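Local coordinates for sortase family protein (Clostridium perfringens, PDB 4D70), which probably acts as a class D sortase, a cysteine transpeptidase that cleaves sorting signals and joins surface proteins to the cell wall, at residues I55-G60 with G78-V83; L63-K68 with E128-T133. One frame throughout, in Å; residues are numbered along the deposited sequence.

Contact 1: I55-G60 with G78-V83; sequences IKNGDG and GSTLDV
A type II beta turn, Lys-56 to Asp-59, meets the start of helix 81-86 through its two central residues, Asn-57 and Gly-58, which touch Gly-78, Thr-80 and Val-83. Asn-57 does most of the touching. Its CG lies beside its own backbone N (chi1 -84°), which brings the amide over the chain at Gly-78: OD1 is 3.8 Å from Gly-78 CA, while ND2 passes 3.9 Å from the methyl CG2 of Thr-80, the two side chains meeting at a slant. Nearer the backbone, Asn-57 CB rests 4.1 Å from Val-83 CG2. The same methyl reaches the backbone of the next residue, 3.8 Å from Gly-58 N, and thus sits against the outer corner of the turn.

In the sortase fold the connection from helix 45-52 to strand 60-66 is thereby placed against the link from strand 71-77 into helix 81-86. Both sides are shaped by local bonds. The turn is closed by Asp-59 N to Lys-56 O at 2.8 Å, and Gly-58 takes the positive phi (96°) expected of its third position. A second bond, 2.9 Å from Lys-56 N to Asp-59 OD2, comes from above the carboxylate plane, 64° out of it, and ties the carboxylate back over the turn. On the other side Thr-80 is the N-cap of the helix: its OG1 accepts a weak bond of 3.3 Å from Val-83 N, so one residue offers oxygen to the helix and its methyl to Asn-57. No hydrogen bond joins 55-60 to 78-83. Backbone hydrogen bonds of Gly-58 and Asp-59 with Glu-77, at the end of strand 71-77, hold the turn alongside, and Ser-79 OG is bonded to Glu-92.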
loop_
_atom_site.group_PDB
_atom_site.type_symbol
_atom_site.label_atom_id
_atom_site.label_comp_id
_atom_site.label_asym_id
_atom_site.label_seq_id
_atom_site.Cartn_x
_atom_site.Cartn_y
_atom_site.Cartn_z
ATOM N N ILE A 55 1.812 15.005 7.054
ATOM C CA ILE A 55 1.207 13.670 7.147
ATOM C C ILE A 55 1.567 13.014 8.466
ATOM O O ILE A 55 2.707 13.037 8.859
ATOM C CB ILE A 55 1.748 12.670 6.097
ATOM C CG1 ILE A 55 1.389 13.058 4.665
ATOM C CG2 ILE A 55 1.141 11.309 6.375
ATOM C CD1 ILE A 55 2.293 12.424 3.612
ATOM N N LYS A 56 0.600 12.396 9.131
ATOM C CA LYS A 56 0.857 11.626 10.351
ATOM C C LYS A 56 0.411 10.149 10.249
ATOM O O LYS A 56 -0.494 9.806 9.472
ATOM C CB LYS A 56 0.119 12.310 11.506
ATOM C CG LYS A 56 0.980 13.349 12.193
ATOM C CD LYS A 56 0.200 14.622 12.459
ATOM C CE LYS A 56 1.036 15.549 13.331
ATOM N NZ LYS A 56 0.211 16.471 14.149
ATOM N N ASN A 57 1.008 9.302 11.080
ATOM C CA ASN A 57 0.669 7.910 11.087
ATOM C C ASN A 57 -0.827 7.785 11.226
ATOM O O ASN A 57 -1.416 8.427 12.087
ATOM C CB ASN A 57 1.350 7.153 12.224
ATOM C CG ASN A 57 2.762 6.712 11.912
ATOM O OD1 ASN A 57 3.390 7.121 10.938
ATOM N ND2 ASN A 57 3.258 5.809 12.742
ATOM N N GLY A 58 -1.455 6.992 10.365
ATOM C CA GLY A 58 -2.898 6.805 10.383
ATOM C C GLY A 58 -3.662 7.681 9.420
ATOM O O GLY A 58 -4.788 7.369 9.112
ATOM N N ASP A 59 -3.059 8.759 8.922
ATOM C CA ASP A 59 -3.674 9.527 7.838
ATOM C C ASP A 59 -3.696 8.747 6.491
ATOM O O ASP A 59 -2.692 8.120 6.125
ATOM C CB ASP A 59 -2.876 10.792 7.540
ATOM C CG ASP A 59 -2.938 11.841 8.663
ATOM O OD1 ASP A 59 -3.650 11.659 9.667
ATOM O OD2 ASP A 59 -2.225 12.841 8.512
ATOM N N GLY A 60 -4.797 8.868 5.739
ATOM C CA GLY A 60 -4.889 8.393 4.374
ATOM C C GLY A 60 -3.880 9.064 3.488
ATOM O O GLY A 60 -3.691 10.283 3.578
ATOM N N GLY A 78 2.118 4.735 7.879
ATOM C CA GLY A 78 2.630 3.978 8.987
ATOM C C GLY A 78 2.405 2.502 8.910
ATOM O O GLY A 78 1.488 2.024 8.220
ATOM N N SER A 79 3.246 1.768 9.620
ATOM C CA SER A 79 3.098 0.326 9.668
ATOM C C SER A 79 3.203 -0.166 11.111
ATOM O O SER A 79 3.602 -1.293 11.325
ATOM C CB SER A 79 4.149 -0.349 8.805
ATOM O OG SER A 79 5.432 -0.089 9.331
ATOM N N THR A 80 2.811 0.661 12.084
ATOM C CA THR A 80 2.763 0.227 13.480
ATOM C C THR A 80 1.552 -0.656 13.678
ATOM O O THR A 80 0.642 -0.683 12.849
ATOM C CB THR A 80 2.605 1.403 14.434
ATOM O OG1 THR A 80 1.407 2.114 14.102
ATOM C CG2 THR A 80 3.789 2.324 14.337
ATOM N N LEU A 81 1.518 -1.344 14.808
ATOM C CA LEU A 81 0.391 -2.220 15.128
ATOM C C LEU A 81 -0.905 -1.462 15.191
ATOM O O LEU A 81 -1.962 -1.957 14.762
ATOM C CB LEU A 81 0.616 -2.924 16.452
ATOM C CG LEU A 81 1.287 -4.283 16.261
ATOM C CD1 LEU A 81 2.747 -4.124 15.914
ATOM C CD2 LEU A 81 1.128 -5.068 17.548
ATOM N N ASP A 82 -0.827 -0.255 15.721
ATOM C CA ASP A 82 -1.992 0.581 15.818
ATOM C C ASP A 82 -2.580 0.931 14.478
ATOM O O ASP A 82 -3.791 0.993 14.338
ATOM C CB ASP A 82 -1.664 1.878 16.558
ATOM C CG ASP A 82 -1.617 1.706 18.046
ATOM O OD1 ASP A 82 -1.553 0.548 18.568
ATOM O OD2 ASP A 82 -1.651 2.779 18.688
ATOM N N VAL A 83 -1.732 1.238 13.503
ATOM C CA VAL A 83 -2.228 1.585 12.171
ATOM C C VAL A 83 -2.828 0.354 11.530
ATOM O O VAL A 83 -3.976 0.359 11.082
ATOM C CB VAL A 83 -1.108 2.171 11.274
ATOM C CG1 VAL A 83 -1.600 2.281 9.835
ATOM C CG2 VAL A 83 -0.667 3.550 11.809
#

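Contact 2: L63-K68 with E128-T133; sequences LIDIEK and EIKITT
Leu-63 and Asp-65 pair with Thr-132 and Lys-130 through four backbone hydrogen bonds, joining antiparallel strands 60-66 and 128-132 of the sortase beta barrel. Leu-63 N reaches Thr-132 O at 2.8 Å, answered by Thr-132 N to Leu-63 O at 3.0 Å; Asp-65 N to Lys-130 O is 2.9 Å, and the return bond from Lys-130 N to Asp-65 O is 3.0 Å. Ile-64 and Ile-131 form the non-hydrogen-bonded pair between them.

The isoleucines pack on one face. Ile-64, with CG1 anti to its backbone N (chi1 -179°), runs side by side with both neighbours: its CG1 is 3.8 Å from Ile-131 CD1, and its CD1 is 4.0 Å from Ile-129 CG2. Ile-66 flanks Ile-129 too, its CG1 approaching the same CG2 methyl, and Met-165 covers Ile-129 and Ile-131. The other face carries Leu-63, its CB against Thr-132 CB, besides the polar groups.

Water supplies further polar links. One water lies 2.6 Å from Asp-65 OD2 and 2.6 Å from Thr-132 OG1 and is also hydrogen-bonded to Lys-130 O; Asp-65 OD1 is bonded to His-72. Where the strands part, two waters each bridge Glu-128 O, one to Glu-67 N and one to Lys-68 N. The pairing is therefore amphipathic, with a buried hydrocarbon side and a more polar, partly hydrated side where the Asp-65 carboxylate and Lys-130 ammonium do not touch.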
loop_
_atom_site.group_PDB
_atom_site.type_symbol
_atom_site.label_atom_id
_atom_site.label_comp_id
_atom_site.label_asym_id
_atom_site.label_seq_id
_atom_site.Cartn_x
_atom_site.Cartn_y
_atom_site.Cartn_z
ATOM N N LEU A 63 -5.492 6.040 -2.404
ATOM C CA LEU A 63 -6.420 5.001 -2.616
ATOM C C LEU A 63 -5.710 3.858 -3.342
ATOM O O LEU A 63 -4.773 4.056 -4.115
ATOM C CB LEU A 63 -7.540 5.484 -3.554
ATOM C CG LEU A 63 -8.405 6.691 -3.083
ATOM C CD1 LEU A 63 -9.447 6.970 -4.164
ATOM C CD2 LEU A 63 -9.091 6.452 -1.736
ATOM N N ILE A 64 -6.167 2.682 -3.073
ATOM C CA ILE A 64 -5.735 1.488 -3.774
ATOM C C ILE A 64 -6.939 0.776 -4.361
ATOM O O ILE A 64 -7.935 0.493 -3.681
ATOM C CB ILE A 64 -4.921 0.560 -2.848
ATOM C CG1 ILE A 64 -4.444 -0.700 -3.611
ATOM C CG2 ILE A 64 -5.732 0.128 -1.602
ATOM C CD1 ILE A 64 -3.284 -1.419 -2.928
ATOM N N ASP A 65 -6.845 0.451 -5.642
ATOM C CA ASP A 65 -7.835 -0.371 -6.335
ATOM C C ASP A 65 -7.154 -1.510 -7.048
ATOM O O ASP A 65 -6.212 -1.296 -7.800
ATOM C CB ASP A 65 -8.567 0.491 -7.373
ATOM C CG ASP A 65 -9.370 1.587 -6.728
ATOM O OD1 ASP A 65 -10.481 1.257 -6.256
ATOM O OD2 ASP A 65 -8.853 2.720 -6.586
ATOM N N ILE A 66 -7.581 -2.727 -6.742
ATOM C CA ILE A 66 -7.150 -3.928 -7.432
ATOM C C ILE A 66 -8.362 -4.695 -7.954
ATOM O O ILE A 66 -9.015 -5.459 -7.228
ATOM C CB ILE A 66 -6.357 -4.853 -6.516
ATOM C CG1 ILE A 66 -5.288 -4.024 -5.744
ATOM C CG2 ILE A 66 -5.753 -5.917 -7.327
ATOM C CD1 ILE A 66 -4.517 -4.849 -4.764
ATOM N N GLU A 67 -8.651 -4.473 -9.219
ATOM C CA GLU A 67 -9.885 -4.958 -9.826
ATOM C C GLU A 67 -9.977 -6.465 -9.696
ATOM O O GLU A 67 -11.037 -6.973 -9.408
ATOM C CB GLU A 67 -9.987 -4.539 -11.308
ATOM C CG GLU A 67 -10.006 -3.023 -11.550
ATOM C CD GLU A 67 -11.068 -2.286 -10.740
ATOM O OE1 GLU A 67 -12.202 -2.852 -10.649
ATOM O OE2 GLU A 67 -10.760 -1.163 -10.199
ATOM N N LYS A 68 -8.868 -7.176 -9.864
ATOM C CA LYS A 68 -8.904 -8.647 -9.941
ATOM C C LYS A 68 -9.436 -9.299 -8.685
ATOM O O LYS A 68 -10.063 -10.362 -8.762
ATOM C CB LYS A 68 -7.541 -9.157 -10.270
ATOM C CG LYS A 68 -7.377 -10.653 -10.385
ATOM C CD LYS A 68 -7.402 -11.066 -11.821
ATOM C CE LYS A 68 -6.958 -12.512 -11.991
ATOM N NZ LYS A 68 -5.542 -12.825 -11.742
ATOM N N GLU A 128 -2.935 -5.668 -12.566
ATOM C CA GLU A 128 -2.705 -4.257 -12.275
ATOM C C GLU A 128 -3.142 -3.844 -10.853
ATOM O O GLU A 128 -4.156 -4.335 -10.339
ATOM C CB GLU A 128 -3.502 -3.403 -13.281
ATOM C CG GLU A 128 -2.823 -2.133 -13.736
ATOM C CD GLU A 128 -3.491 -1.536 -14.994
ATOM O OE1 GLU A 128 -3.320 -2.046 -16.112
ATOM O OE2 GLU A 128 -4.238 -0.580 -14.861
ATOM N N ILE A 129 -2.375 -2.902 -10.279
ATOM C CA ILE A 129 -2.655 -2.268 -9.024
ATOM C C ILE A 129 -2.657 -0.763 -9.286
ATOM O O ILE A 129 -1.649 -0.173 -9.675
ATOM C CB ILE A 129 -1.610 -2.573 -7.920
ATOM C CG1 ILE A 129 -1.562 -4.107 -7.594
ATOM C CG2 ILE A 129 -1.904 -1.818 -6.648
ATOM C CD1 ILE A 129 -0.255 -4.477 -6.926
ATOM N N LYS A 130 -3.783 -0.154 -9.033
ATOM C CA LYS A 130 -3.953 1.284 -9.227
ATOM C C LYS A 130 -3.864 2.050 -7.906
ATOM O O LYS A 130 -4.554 1.757 -6.964
ATOM C CB LYS A 130 -5.300 1.558 -9.920
ATOM C CG LYS A 130 -5.595 3.048 -10.191
ATOM C CD LYS A 130 -7.079 3.276 -10.470
ATOM C CE LYS A 130 -7.524 2.726 -11.793
ATOM N NZ LYS A 130 -9.011 2.827 -11.821
ATOM N N ILE A 131 -3.000 3.046 -7.875
ATOM C CA ILE A 131 -2.721 3.830 -6.690
ATOM C C ILE A 131 -2.990 5.286 -7.042
ATOM O O ILE A 131 -2.380 5.839 -7.957
ATOM C CB ILE A 131 -1.296 3.701 -6.189
ATOM C CG1 ILE A 131 -0.945 2.219 -5.961
ATOM C CG2 ILE A 131 -1.114 4.512 -4.893
ATOM C CD1 ILE A 131 -1.667 1.525 -4.809
ATOM N N THR A 132 -3.941 5.876 -6.311
ATOM C CA THR A 132 -4.397 7.275 -6.575
ATOM C C THR A 132 -4.047 8.152 -5.430
ATOM O O THR A 132 -4.507 7.926 -4.287
ATOM C CB THR A 132 -5.914 7.263 -6.757
ATOM O OG1 THR A 132 -6.206 6.334 -7.789
ATOM C CG2 THR A 132 -6.422 8.613 -7.150
ATOM N N THR A 133 -3.173 9.126 -5.683
ATOM C CA THR A 133 -2.857 10.090 -4.668
ATOM C C THR A 133 -3.790 11.319 -4.868
ATOM O O THR A 133 -4.644 11.315 -5.737
ATOM C CB THR A 133 -1.411 10.608 -4.783
ATOM O OG1 THR A 133 -1.237 11.255 -6.047
ATOM C CG2 THR A 133 -0.414 9.436 -4.697
HETATM O O HOH W 1 -6.607 3.941 -6.788
HETATM O O HOH W 2 -6.754 -2.816 -10.710
HETATM O O HOH W 3 -6.192 -6.266 -10.905
#

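Overall arrangement
Contacts 1 and 2 lie on opposite sides of the chain's centre, their own centres about 19 Å apart, and no atoms touch between them. The chain nevertheless threads them alternately. From the turn of 55-60 it enters strand 60-66, which carries it to 63-68; it then doubles back through strand 71-77 and arrives at 78-83, while 128-133 follows much later. The antiparallel pair 60-66 and 71-77 thus links the two: contact 1 meets at one end of that pair, and contact 2 adds strand 128-132 along its edge. Contact 1 is van der Waals packing without a hydrogen bond across it, although amide atoms take part; contact 2 is hydrogen-bonded sheet.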